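Local coordinates for probable outer membrane protein (Pseudomonas aeruginosa, PDB 3DWO), which probably transports long-chain fatty acids or other hydrophobic compounds across the outer membrane, as a channel of the FadL beta-barrel family, at residues G14-A18 / A340-D344; Q350-G356 / S382-R388; N9-W13 / V434-S438; G19-P24 / D291-Q295. The contacts are given in a common frame with arbitrary orientation. Residue numbers count along the deposited sequence, not the author numbering.

Contact 1: residues G14-A18 / A340-D344. With C8E ((hydroxyethyloxy)tri(ethyloxy)octane), chain G.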
loop_
_atom_site.group_PDB
_atom_site.type_symbol
_atom_site.label_atom_id
_atom_site.label_comp_id
_atom_site.label_asym_id
_atom_site.label_seq_id
_atom_site.Cartn_x
_atom_site.Cartn_y
_atom_site.Cartn_z
ATOM N N GLY A 14 11.231 7.842 13.096
ATOM C CA GLY A 14 11.368 8.919 14.062
ATOM C C GLY A 14 11.538 10.296 13.445
ATOM O O GLY A 14 11.192 11.303 14.061
ATOM N N ARG A 15 12.075 10.352 12.231
ATOM C CA ARG A 15 12.265 11.633 11.557
ATOM C C ARG A 15 11.442 11.750 10.278
ATOM O O ARG A 15 11.816 12.468 9.346
ATOM C CB ARG A 15 13.751 11.861 11.259
ATOM C CG ARG A 15 14.457 10.675 10.633
ATOM C CD ARG A 15 15.923 10.989 10.374
ATOM N NE ARG A 15 16.615 9.841 9.799
ATOM C CZ ARG A 15 17.411 9.021 10.476
ATOM N NH1 ARG A 15 17.639 9.215 11.766
ATOM N NH2 ARG A 15 17.972 7.995 9.858
ATOM N N ALA A 16 10.308 11.053 10.250
ATOM C CA ALA A 16 9.406 11.064 9.101
ATOM C C ALA A 16 10.118 10.706 7.802
ATOM O O ALA A 16 9.798 11.247 6.741
ATOM C CB ALA A 16 8.736 12.431 8.970
ATOM N N MET A 17 11.084 9.793 7.895
ATOM C CA MET A 17 11.846 9.336 6.733
ATOM C C MET A 17 12.713 10.412 6.066
ATOM O O MET A 17 13.233 10.196 4.971
ATOM C CB MET A 17 10.899 8.742 5.682
ATOM C CG MET A 17 10.316 7.372 6.026
ATOM S SD MET A 17 9.156 7.363 7.410
ATOM C CE MET A 17 7.700 8.045 6.630
ATOM N N ALA A 18 12.873 11.563 6.715
ATOM C CA ALA A 18 13.678 12.641 6.143
ATOM C C ALA A 18 15.145 12.235 6.028
ATOM O O ALA A 18 15.731 11.716 6.973
ATOM C CB ALA A 18 13.548 13.903 6.993
ATOM N N ALA A 340 9.822 15.377 2.894
ATOM C CA ALA A 340 10.037 15.227 4.323
ATOM C C ALA A 340 11.258 16.010 4.776
ATOM O O ALA A 340 12.203 16.220 4.016
ATOM C CB ALA A 340 10.213 13.754 4.671
ATOM N N VAL A 341 11.228 16.447 6.025
ATOM C CA VAL A 341 12.340 17.175 6.593
ATOM C C VAL A 341 12.366 16.833 8.067
ATOM O O VAL A 341 11.327 16.795 8.722
ATOM C CB VAL A 341 12.183 18.699 6.403
ATOM C CG1 VAL A 341 10.873 19.174 7.020
ATOM C CG2 VAL A 341 13.366 19.416 7.036
ATOM N N GLY A 342 13.556 16.557 8.579
ATOM C CA GLY A 342 13.694 16.206 9.977
ATOM C C GLY A 342 15.150 15.939 10.285
ATOM O O GLY A 342 16.003 16.097 9.412
ATOM N N GLY A 343 15.448 15.535 11.515
ATOM C CA GLY A 343 16.830 15.274 11.857
ATOM C C GLY A 343 17.051 14.632 13.208
ATOM O O GLY A 343 16.107 14.383 13.958
ATOM N N ASP A 344 18.322 14.380 13.507
ATOM C CA ASP A 344 18.743 13.750 14.750
ATOM C C ASP A 344 19.582 14.692 15.607
ATOM O O ASP A 344 20.388 15.472 15.092
ATOM C CB ASP A 344 19.572 12.501 14.438
ATOM C CG ASP A 344 18.727 11.337 13.968
ATOM O OD1 ASP A 344 17.651 11.571 13.383
ATOM O OD2 ASP A 344 19.149 10.182 14.179
HETATM C C1 C8E G . 13.949 18.929 13.333
HETATM C C2 C8E G . 15.088 18.577 14.170
HETATM C C3 C8E G . 14.906 17.382 14.991
HETATM C C4 C8E G . 14.734 17.827 16.366
HETATM C C5 C8E G . 15.520 16.942 17.260
HETATM C C6 C8E G . 15.696 17.571 18.555
#
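A type I' beta turn, R15-A18, sits against the inner side of barrel strand 340-344, as expected of the N-terminal hatch that fills a FadL-type barrel. The turn follows directly on a helix that ends in a Schellman motif: A16, with positive phi, is the C-prime residue, M17 N reaches back to G12 O and A16 N to W13 O. A18 N then bonds R15 O at 3.0 Å and closes the turn.

The apolar part is small because the residues are small. The methyls of A18 and A340 meet at 4.1 Å between their CB atoms, and A340 CB lies 3.3 Å from A16 O. G342 suits its place because a side chain there would strike R15 O. V341 points away from the turn, towards the outer surface of the barrel, where a detergent molecule also lies, its C3 3.4 Å from G343 O.

The polar part is made by one long side chain. R15 extends along the strand to D344, while its guanidinium also makes a cation-pi contact with F23. D344 uses its other oxygen, OD2, for a salt bridge to R354. The R15 salt bridge itself runs from NH1 to D344 OD1 at 2.9 Å.

Contact 2: residues Q350-G356 / S382-R388. With C8E ((hydroxyethyloxy)tri(ethyloxy)octane), chain J; C8E ((hydroxyethyloxy)tri(ethyloxy)octane), chain G.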
loop_
_atom_site.group_PDB
_atom_site.type_symbol
_atom_site.label_atom_id
_atom_site.label_comp_id
_atom_site.label_asym_id
_atom_site.label_seq_id
_atom_site.Cartn_x
_atom_site.Cartn_y
_atom_site.Cartn_z
ATOM N N GLN A 350 24.920 8.605 24.995
ATOM C CA GLN A 350 23.988 7.484 25.031
ATOM C C GLN A 350 22.693 7.827 24.298
ATOM O O GLN A 350 22.268 7.104 23.399
ATOM C CB GLN A 350 23.635 7.126 26.478
ATOM C CG GLN A 350 24.818 6.949 27.419
ATOM C CD GLN A 350 25.660 5.742 27.080
ATOM O OE1 GLN A 350 26.358 5.721 26.064
ATOM N NE2 GLN A 350 25.593 4.718 27.928
ATOM N N TRP A 351 22.080 8.939 24.695
ATOM C CA TRP A 351 20.814 9.387 24.123
ATOM C C TRP A 351 20.868 10.255 22.879
ATOM O O TRP A 351 21.754 11.090 22.712
ATOM C CB TRP A 351 19.990 10.128 25.177
ATOM C CG TRP A 351 19.443 9.236 26.232
ATOM C CD1 TRP A 351 19.975 8.996 27.465
ATOM C CD2 TRP A 351 18.280 8.405 26.125
ATOM N NE1 TRP A 351 19.216 8.065 28.133
ATOM C CE2 TRP A 351 18.173 7.685 27.332
ATOM C CE3 TRP A 351 17.323 8.200 25.123
ATOM C CZ2 TRP A 351 17.144 6.769 27.565
ATOM C CZ3 TRP A 351 16.303 7.290 25.354
ATOM C CH2 TRP A 351 16.222 6.586 26.568
ATOM N N THR A 352 19.885 10.046 22.011
ATOM C CA THR A 352 19.742 10.812 20.785
ATOM C C THR A 352 18.247 11.015 20.566
ATOM O O THR A 352 17.446 10.111 20.810
ATOM C CB THR A 352 20.357 10.077 19.578
ATOM O OG1 THR A 352 19.991 10.753 18.368
ATOM C CG2 THR A 352 19.873 8.650 19.525
ATOM N N MET A 353 17.873 12.215 20.137
ATOM C CA MET A 353 16.475 12.546 19.893
ATOM C C MET A 353 16.220 12.820 18.423
ATOM O O MET A 353 17.068 13.390 17.737
ATOM C CB MET A 353 16.069 13.777 20.700
ATOM C CG MET A 353 15.824 13.508 22.165
ATOM S SD MET A 353 15.326 15.016 23.022
ATOM C CE MET A 353 16.194 14.819 24.583
ATOM N N ARG A 354 15.044 12.416 17.948
ATOM C CA ARG A 354 14.667 12.617 16.557
ATOM C C ARG A 354 13.274 13.215 16.442
ATOM O O ARG A 354 12.438 13.075 17.336
ATOM C CB ARG A 354 14.683 11.292 15.788
ATOM C CG ARG A 354 15.910 10.448 16.020
ATOM C CD ARG A 354 16.076 9.395 14.933
ATOM N NE ARG A 354 17.232 8.544 15.199
ATOM C CZ ARG A 354 17.255 7.594 16.124
ATOM N NH1 ARG A 354 16.181 7.368 16.870
ATOM N NH2 ARG A 354 18.352 6.869 16.308
ATOM N N ALA A 355 13.036 13.872 15.315
ATOM C CA ALA A 355 11.752 14.486 15.021
ATOM C C ALA A 355 11.708 14.767 13.523
ATOM O O ALA A 355 12.747 14.831 12.863
ATOM C CB ALA A 355 11.591 15.775 15.807
ATOM N N GLY A 356 10.505 14.923 12.988
ATOM C CA GLY A 356 10.370 15.198 11.573
ATOM C C GLY A 356 8.918 15.285 11.154
ATOM O O GLY A 356 8.017 14.901 11.903
ATOM N N SER A 382 6.431 12.969 13.247
ATOM C CA SER A 382 7.144 11.927 13.985
ATOM C C SER A 382 8.084 12.416 15.082
ATOM O O SER A 382 8.653 13.508 14.999
ATOM C CB SER A 382 7.972 11.069 13.019
ATOM O OG SER A 382 7.195 10.561 11.952
ATOM N N LEU A 383 8.249 11.567 16.095
ATOM C CA LEU A 383 9.145 11.814 17.221
ATOM C C LEU A 383 9.903 10.506 17.436
ATOM O O LEU A 383 9.316 9.428 17.326
ATOM C CB LEU A 383 8.355 12.158 18.488
ATOM C CG LEU A 383 7.612 13.491 18.509
ATOM C CD1 LEU A 383 6.859 13.612 19.825
ATOM C CD2 LEU A 383 8.599 14.644 18.342
ATOM N N GLY A 384 11.198 10.595 17.729
ATOM C CA GLY A 384 11.980 9.391 17.946
ATOM C C GLY A 384 13.119 9.550 18.936
ATOM O O GLY A 384 13.534 10.665 19.252
ATOM N N ALA A 385 13.625 8.426 19.430
ATOM C CA ALA A 385 14.730 8.435 20.378
ATOM C C ALA A 385 15.585 7.187 20.190
ATOM O O ALA A 385 15.084 6.136 19.792
ATOM C CB ALA A 385 14.202 8.502 21.802
ATOM N N GLY A 386 16.879 7.316 20.471
ATOM C CA GLY A 386 17.793 6.194 20.333
ATOM C C GLY A 386 18.728 6.086 21.523
ATOM O O GLY A 386 19.175 7.094 22.069
ATOM N N TYR A 387 19.028 4.859 21.928
ATOM C CA TYR A 387 19.903 4.637 23.064
ATOM C C TYR A 387 20.952 3.573 22.775
ATOM O O TYR A 387 20.613 2.432 22.472
ATOM C CB TYR A 387 19.085 4.206 24.283
ATOM C CG TYR A 387 19.920 3.991 25.524
ATOM C CD1 TYR A 387 20.455 5.073 26.224
ATOM C CD2 TYR A 387 20.208 2.706 25.980
ATOM C CE1 TYR A 387 21.254 4.883 27.343
ATOM C CE2 TYR A 387 21.009 2.503 27.101
ATOM C CZ TYR A 387 21.530 3.596 27.776
ATOM O OH TYR A 387 22.334 3.407 28.875
ATOM N N ARG A 388 22.223 3.953 22.866
ATOM C CA ARG A 388 23.314 3.013 22.647
ATOM C C ARG A 388 23.774 2.544 24.023
ATOM O O ARG A 388 24.020 3.356 24.913
ATOM C CB ARG A 388 24.470 3.675 21.894
ATOM C CG ARG A 388 25.150 4.808 22.631
ATOM C CD ARG A 388 26.320 5.332 21.821
ATOM N NE ARG A 388 25.904 5.738 20.482
ATOM C CZ ARG A 388 26.729 6.205 19.550
ATOM N NH1 ARG A 388 28.026 6.328 19.809
ATOM N NH2 ARG A 388 26.260 6.545 18.358
HETATM C C1 C8E J . 11.224 11.625 23.691
HETATM C C2 C8E J . 11.442 11.836 22.268
HETATM C C3 C8E J . 10.971 13.121 21.757
HETATM C C4 C8E J . 12.142 13.880 21.351
HETATM C C5 C8E J . 11.757 14.815 20.263
HETATM C C6 C8E J . 12.053 16.179 20.656
HETATM C C7 C8E J . 12.159 16.798 19.348
HETATM C C8 C8E J . 11.858 18.236 19.488
HETATM O O9 C8E J . 10.795 18.957 18.884
HETATM C C10 C8E J . 10.703 19.011 17.471
HETATM C C1 C8E G . 13.949 18.929 13.333
HETATM C C2 C8E G . 15.088 18.577 14.170
HETATM C C3 C8E G . 14.906 17.382 14.991
HETATM C C4 C8E G . 14.734 17.827 16.366
HETATM C C5 C8E G . 15.520 16.942 17.260
HETATM C C6 C8E G . 15.696 17.571 18.555
#
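Strands 351-356 and 382-388 are antiparallel neighbours in the barrel wall, their axes 4.3 Å apart at closest approach. The hydrogen-bonded pairs T352-G386, R354-G384 and G356-S382 set the register; R354 N to G384 O, at 2.7 Å, is the shortest bond.

On the face bearing T352, R354 and S382, the glycines supply the hollows. A CB on G386 would collide with T352 CG2 and R354 NH2, so the missing side chain lets the arginine reach across the neighbouring strand, the edge of its guanidinium towards A385 O (R354 NH1 to A385 O, 3.4 Å). A CB on G384 would be tight against R354 CB.

On the other face the larger bumps at one end are aromatic. Y387 CB lies over the six-membered ring of W351, a CH-pi contact 4.3 Å from its centroid, and the small A385 fits at the ring edge, its CB 4.3 Å from W351 CZ3. A355 is a dip beside L383 (A355 CB to L383 CD2, 4.1 Å). A detergent chain settles here, C7 3.7 Å from A355 CB and C5 3.7 Å from L383 CD2.

The chemistry thus divides by face: a largely apolar one, touched by detergent near A355 and L383, suits membrane lipid; on the inner one R354 pairs with D344 and D398.

Contact 3: residues N9-W13 / V434-S438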
loop_
_atom_site.group_PDB
_atom_site.type_symbol
_atom_site.label_atom_id
_atom_site.label_comp_id
_atom_site.label_asym_id
_atom_site.label_seq_id
_atom_site.Cartn_x
_atom_site.Cartn_y
_atom_site.Cartn_z
ATOM N N ASN A 9 13.544 1.939 8.902
ATOM C CA ASN A 9 13.697 1.388 10.240
ATOM C C ASN A 9 13.109 2.401 11.219
ATOM O O ASN A 9 12.606 3.459 10.809
ATOM C CB ASN A 9 15.172 1.143 10.554
ATOM C CG ASN A 9 16.046 2.323 10.192
ATOM O OD1 ASN A 9 15.655 3.481 10.365
ATOM N ND2 ASN A 9 17.240 2.039 9.691
ATOM N N THR A 10 13.177 2.086 12.510
ATOM C CA THR A 10 12.620 2.962 13.531
ATOM C C THR A 10 13.218 4.362 13.526
ATOM O O THR A 10 12.500 5.342 13.734
ATOM C CB THR A 10 12.791 2.358 14.922
ATOM O OG1 THR A 10 14.185 2.299 15.248
ATOM C CG2 THR A 10 12.221 0.965 14.950
ATOM N N ALA A 11 14.525 4.461 13.300
ATOM C CA ALA A 11 15.182 5.762 13.256
ATOM C C ALA A 11 14.521 6.574 12.146
ATOM O O ALA A 11 14.182 7.735 12.338
ATOM C CB ALA A 11 16.673 5.596 12.976
ATOM N N GLY A 12 14.333 5.950 10.987
ATOM C CA GLY A 12 13.690 6.633 9.874
ATOM C C GLY A 12 12.296 7.114 10.251
ATOM O O GLY A 12 11.932 8.264 9.977
ATOM N N TRP A 13 11.510 6.245 10.885
ATOM C CA TRP A 13 10.164 6.621 11.298
ATOM C C TRP A 13 10.204 7.806 12.249
ATOM O O TRP A 13 9.324 8.667 12.212
ATOM C CB TRP A 13 9.446 5.451 11.982
ATOM C CG TRP A 13 8.735 4.545 11.021
ATOM C CD1 TRP A 13 9.143 3.314 10.597
ATOM C CD2 TRP A 13 7.515 4.826 10.322
ATOM N NE1 TRP A 13 8.258 2.811 9.676
ATOM C CE2 TRP A 13 7.250 3.718 9.485
ATOM C CE3 TRP A 13 6.622 5.907 10.319
ATOM C CZ2 TRP A 13 6.128 3.658 8.651
ATOM C CZ3 TRP A 13 5.504 5.848 9.488
ATOM C CH2 TRP A 13 5.269 4.729 8.666
ATOM N N VAL A 434 1.667 5.061 13.973
ATOM C CA VAL A 434 2.608 3.953 13.974
ATOM C C VAL A 434 3.531 3.993 15.189
ATOM O O VAL A 434 4.013 5.055 15.590
ATOM C CB VAL A 434 3.479 3.970 12.688
ATOM C CG1 VAL A 434 4.395 2.746 12.651
ATOM C CG2 VAL A 434 2.589 4.013 11.443
ATOM N N PHE A 435 3.751 2.827 15.784
ATOM C CA PHE A 435 4.644 2.688 16.924
ATOM C C PHE A 435 5.775 1.840 16.360
ATOM O O PHE A 435 5.527 0.795 15.763
ATOM C CB PHE A 435 3.946 1.963 18.071
ATOM C CG PHE A 435 2.672 2.624 18.510
ATOM C CD1 PHE A 435 1.509 2.494 17.754
ATOM C CD2 PHE A 435 2.645 3.415 19.654
ATOM C CE1 PHE A 435 0.340 3.144 18.127
ATOM C CE2 PHE A 435 1.480 4.072 20.038
ATOM C CZ PHE A 435 0.323 3.937 19.273
ATOM N N SER A 436 7.010 2.294 16.537
ATOM C CA SER A 436 8.161 1.586 15.990
ATOM C C SER A 436 9.231 1.298 17.038
ATOM O O SER A 436 9.467 2.104 17.939
ATOM C CB SER A 436 8.753 2.419 14.848
ATOM O OG SER A 436 9.682 1.673 14.081
ATOM N N LEU A 437 9.881 0.147 16.910
ATOM C CA LEU A 437 10.924 -0.258 17.843
ATOM C C LEU A 437 11.946 -1.117 17.099
ATOM O O LEU A 437 11.570 -2.021 16.360
ATOM C CB LEU A 437 10.303 -1.061 18.985
ATOM C CG LEU A 437 10.981 -1.003 20.354
ATOM C CD1 LEU A 437 10.818 0.394 20.955
ATOM C CD2 LEU A 437 10.347 -2.042 21.271
ATOM N N SER A 438 13.232 -0.827 17.278
ATOM C CA SER A 438 14.273 -1.598 16.602
ATOM C C SER A 438 15.499 -1.865 17.461
ATOM O O SER A 438 15.766 -1.160 18.430
ATOM C CB SER A 438 14.737 -0.884 15.332
ATOM O OG SER A 438 15.502 0.261 15.660
#
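This is a contact between plug and wall: the short N-terminal helix, here residues 10-13 with N9 as its N-cap, lies inside the barrel against strand 434-438, from the last strand of the chain. Strand alternation decides what it meets. V434, S436 and S438 point inward to the helix, whereas F435 and L437 point away to the outer surface, where large apolar side chains suit a membrane.

T10 has the largest area buried here. Its OG1 meets S438 OG in a very short hydrogen bond of 2.5 Å, in which either hydroxyl could be the donor. The nearest CA approach is T10 CA to S436 CA, 5.3 Å. The hydroxyl of S436 is bonded to N50 on the adjoining strand.

One turn further along the helix, W13 offers its flat indole to V434. V434 CG1 sits over the six-membered ring, 4.2 Å from its centroid and almost on the ring normal, a CH-pi contact, and V434 CG2 is 3.9 Å from W13 CH2.

Asparagine suits the N-cap: N9 OD1 accepts from G12 N at 2.9 Å, fixing the helix start, while N9 ND2 bonds D26 and Q46. Such an N-terminal hatch, lodged within the barrel, is characteristic of the FadL family.

Contact 4: residues G19-P24 / D291-Q295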
loop_
_atom_site.group_PDB
_atom_site.type_symbol
_atom_site.label_atom_id
_atom_site.label_comp_id
_atom_site.label_asym_id
_atom_site.label_seq_id
_atom_site.Cartn_x
_atom_site.Cartn_y
_atom_site.Cartn_z
ATOM N N GLY A 19 15.732 12.474 4.861
ATOM C CA GLY A 19 17.124 12.121 4.653
ATOM C C GLY A 19 17.284 10.702 4.145
ATOM O O GLY A 19 18.395 10.262 3.848
ATOM N N GLY A 20 16.173 9.980 4.043
ATOM C CA GLY A 20 16.237 8.616 3.559
ATOM C C GLY A 20 17.165 7.775 4.410
ATOM O O GLY A 20 17.055 7.764 5.640
ATOM N N SER A 21 18.090 7.074 3.761
ATOM C CA SER A 21 19.029 6.227 4.480
ATOM C C SER A 21 20.453 6.781 4.433
ATOM O O SER A 21 21.421 6.027 4.572
ATOM C CB SER A 21 18.996 4.812 3.893
ATOM O OG SER A 21 19.256 4.838 2.500
ATOM N N LEU A 22 20.576 8.096 4.262
ATOM C CA LEU A 22 21.885 8.733 4.181
ATOM C C LEU A 22 22.536 9.110 5.512
ATOM O O LEU A 22 23.678 9.570 5.530
ATOM C CB LEU A 22 21.816 9.961 3.268
ATOM C CG LEU A 22 21.532 9.659 1.790
ATOM C CD1 LEU A 22 21.616 10.930 0.965
ATOM C CD2 LEU A 22 22.533 8.636 1.276
ATOM N N PHE A 23 21.826 8.929 6.624
ATOM C CA PHE A 23 22.406 9.232 7.930
ATOM C C PHE A 23 23.501 8.199 8.195
ATOM O O PHE A 23 23.411 7.058 7.744
ATOM C CB PHE A 23 21.340 9.170 9.027
ATOM C CG PHE A 23 20.573 10.456 9.203
ATOM C CD1 PHE A 23 21.002 11.417 10.115
ATOM C CD2 PHE A 23 19.438 10.717 8.442
ATOM C CE1 PHE A 23 20.311 12.620 10.264
ATOM C CE2 PHE A 23 18.743 11.915 8.582
ATOM C CZ PHE A 23 19.182 12.869 9.496
ATOM N N PRO A 24 24.555 8.592 8.926
ATOM C CA PRO A 24 25.690 7.723 9.262
ATOM C C PRO A 24 25.380 6.285 9.692
ATOM O O PRO A 24 24.644 6.049 10.648
ATOM C CB PRO A 24 26.405 8.511 10.354
ATOM C CG PRO A 24 26.219 9.922 9.892
ATOM C CD PRO A 24 24.752 9.945 9.481
ATOM N N ASP A 291 17.777 12.448 -1.694
ATOM C CA ASP A 291 18.031 12.673 -0.273
ATOM C C ASP A 291 19.240 13.567 -0.003
ATOM O O ASP A 291 20.246 13.520 -0.717
ATOM C CB ASP A 291 18.222 11.338 0.445
ATOM C CG ASP A 291 17.045 10.405 0.259
ATOM O OD1 ASP A 291 15.915 10.786 0.636
ATOM O OD2 ASP A 291 17.248 9.290 -0.264
ATOM N N TRP A 292 19.130 14.372 1.047
ATOM C CA TRP A 292 20.188 15.288 1.440
ATOM C C TRP A 292 20.315 15.350 2.955
ATOM O O TRP A 292 19.351 15.634 3.662
ATOM C CB TRP A 292 19.903 16.687 0.885
ATOM C CG TRP A 292 20.898 17.732 1.307
ATOM C CD1 TRP A 292 22.256 17.592 1.383
ATOM C CD2 TRP A 292 20.616 19.090 1.669
ATOM N NE1 TRP A 292 22.837 18.779 1.767
ATOM C CE2 TRP A 292 21.854 19.715 1.951
ATOM C CE3 TRP A 292 19.438 19.841 1.784
ATOM C CZ2 TRP A 292 21.948 21.058 2.340
ATOM C CZ3 TRP A 292 19.530 21.179 2.173
ATOM C CH2 TRP A 292 20.780 21.771 2.446
ATOM N N VAL A 293 21.513 15.071 3.449
ATOM C CA VAL A 293 21.768 15.110 4.878
ATOM C C VAL A 293 22.916 16.070 5.162
ATOM O O VAL A 293 24.024 15.910 4.646
ATOM C CB VAL A 293 22.118 13.709 5.423
ATOM C CG1 VAL A 293 22.537 13.800 6.880
ATOM C CG2 VAL A 293 20.908 12.792 5.291
ATOM N N HIS A 294 22.636 17.085 5.970
ATOM C CA HIS A 294 23.644 18.067 6.331
ATOM C C HIS A 294 23.927 18.015 7.824
ATOM O O HIS A 294 23.015 18.097 8.645
ATOM C CB HIS A 294 23.186 19.477 5.952
ATOM C CG HIS A 294 24.131 20.551 6.394
ATOM N ND1 HIS A 294 24.376 20.823 7.722
ATOM C CD2 HIS A 294 24.915 21.398 5.686
ATOM C CE1 HIS A 294 25.272 21.790 7.815
ATOM N NE2 HIS A 294 25.615 22.156 6.593
ATOM N N GLN A 295 25.200 17.876 8.168
ATOM C CA GLN A 295 25.607 17.829 9.559
ATOM C C GLN A 295 26.033 19.235 9.972
ATOM O O GLN A 295 27.054 19.743 9.507
ATOM C CB GLN A 295 26.758 16.838 9.717
ATOM C CG GLN A 295 26.418 15.464 9.160
ATOM C CD GLN A 295 27.625 14.556 9.034
ATOM O OE1 GLN A 295 28.591 14.879 8.337
ATOM N NE2 GLN A 295 27.573 13.408 9.702
HETATM O O HOH W 1 17.743 6.541 0.823
#
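V293, D291 and L22 account for most of this contact, in which a type II' beta turn, G19-L22, from the hatch region of a FadL-type barrel rests on strand 291-295. V293, a compact branched residue pointing inward, is central. Its CG2 packs 3.6 Å from L22 CB, and its CG1 lies over the F23 ring, 4.2 Å from the centroid, as a CH-pi contact. L22 spreads towards the start of the strand, with CD1 3.5 Å from D291 CB, so that the leucine packs on both V293 and the CB of D291.

Both turn glycines are needed. At G19 a CB would be jammed against F23 and the preceding carbonyl; at G20, with positive phi, it would run into D291 OD2. The turn closes through L22 N to G19 O at 3.1 Å.

D291 brings a charge into this apolar setting but has partners: OD1 bonds S305 on the next strand, and no direct hydrogen bond joins the two segments. Instead, a water accepts from S21 N at 3.0 Å and donates to D291 OD2, also at 3.0 Å.

Contacts 1, 3 and 4 follow one continuous piece of chain, 9-24, as it meets three different strands of the same sheet, while contact 2 is a piece of the wall itself. Contact 1 touches all three others; its centre is about 9 Å from that of contact 4 and about 11 Å from those of contacts 2 and 3. A salt bridge, D344 OD2 to R354 NE at 2.7 Å, ties it to contact 2; F23 CE2 of contact 4 comes within 3.2 Å of R15 NE. Contact 3 touches contact 2 through S382 OG and W13 O, 2.9 Å apart. Contacts 3 and 4 do not touch. One detergent molecule lies against both contacts 1 and 2, and another touches W13.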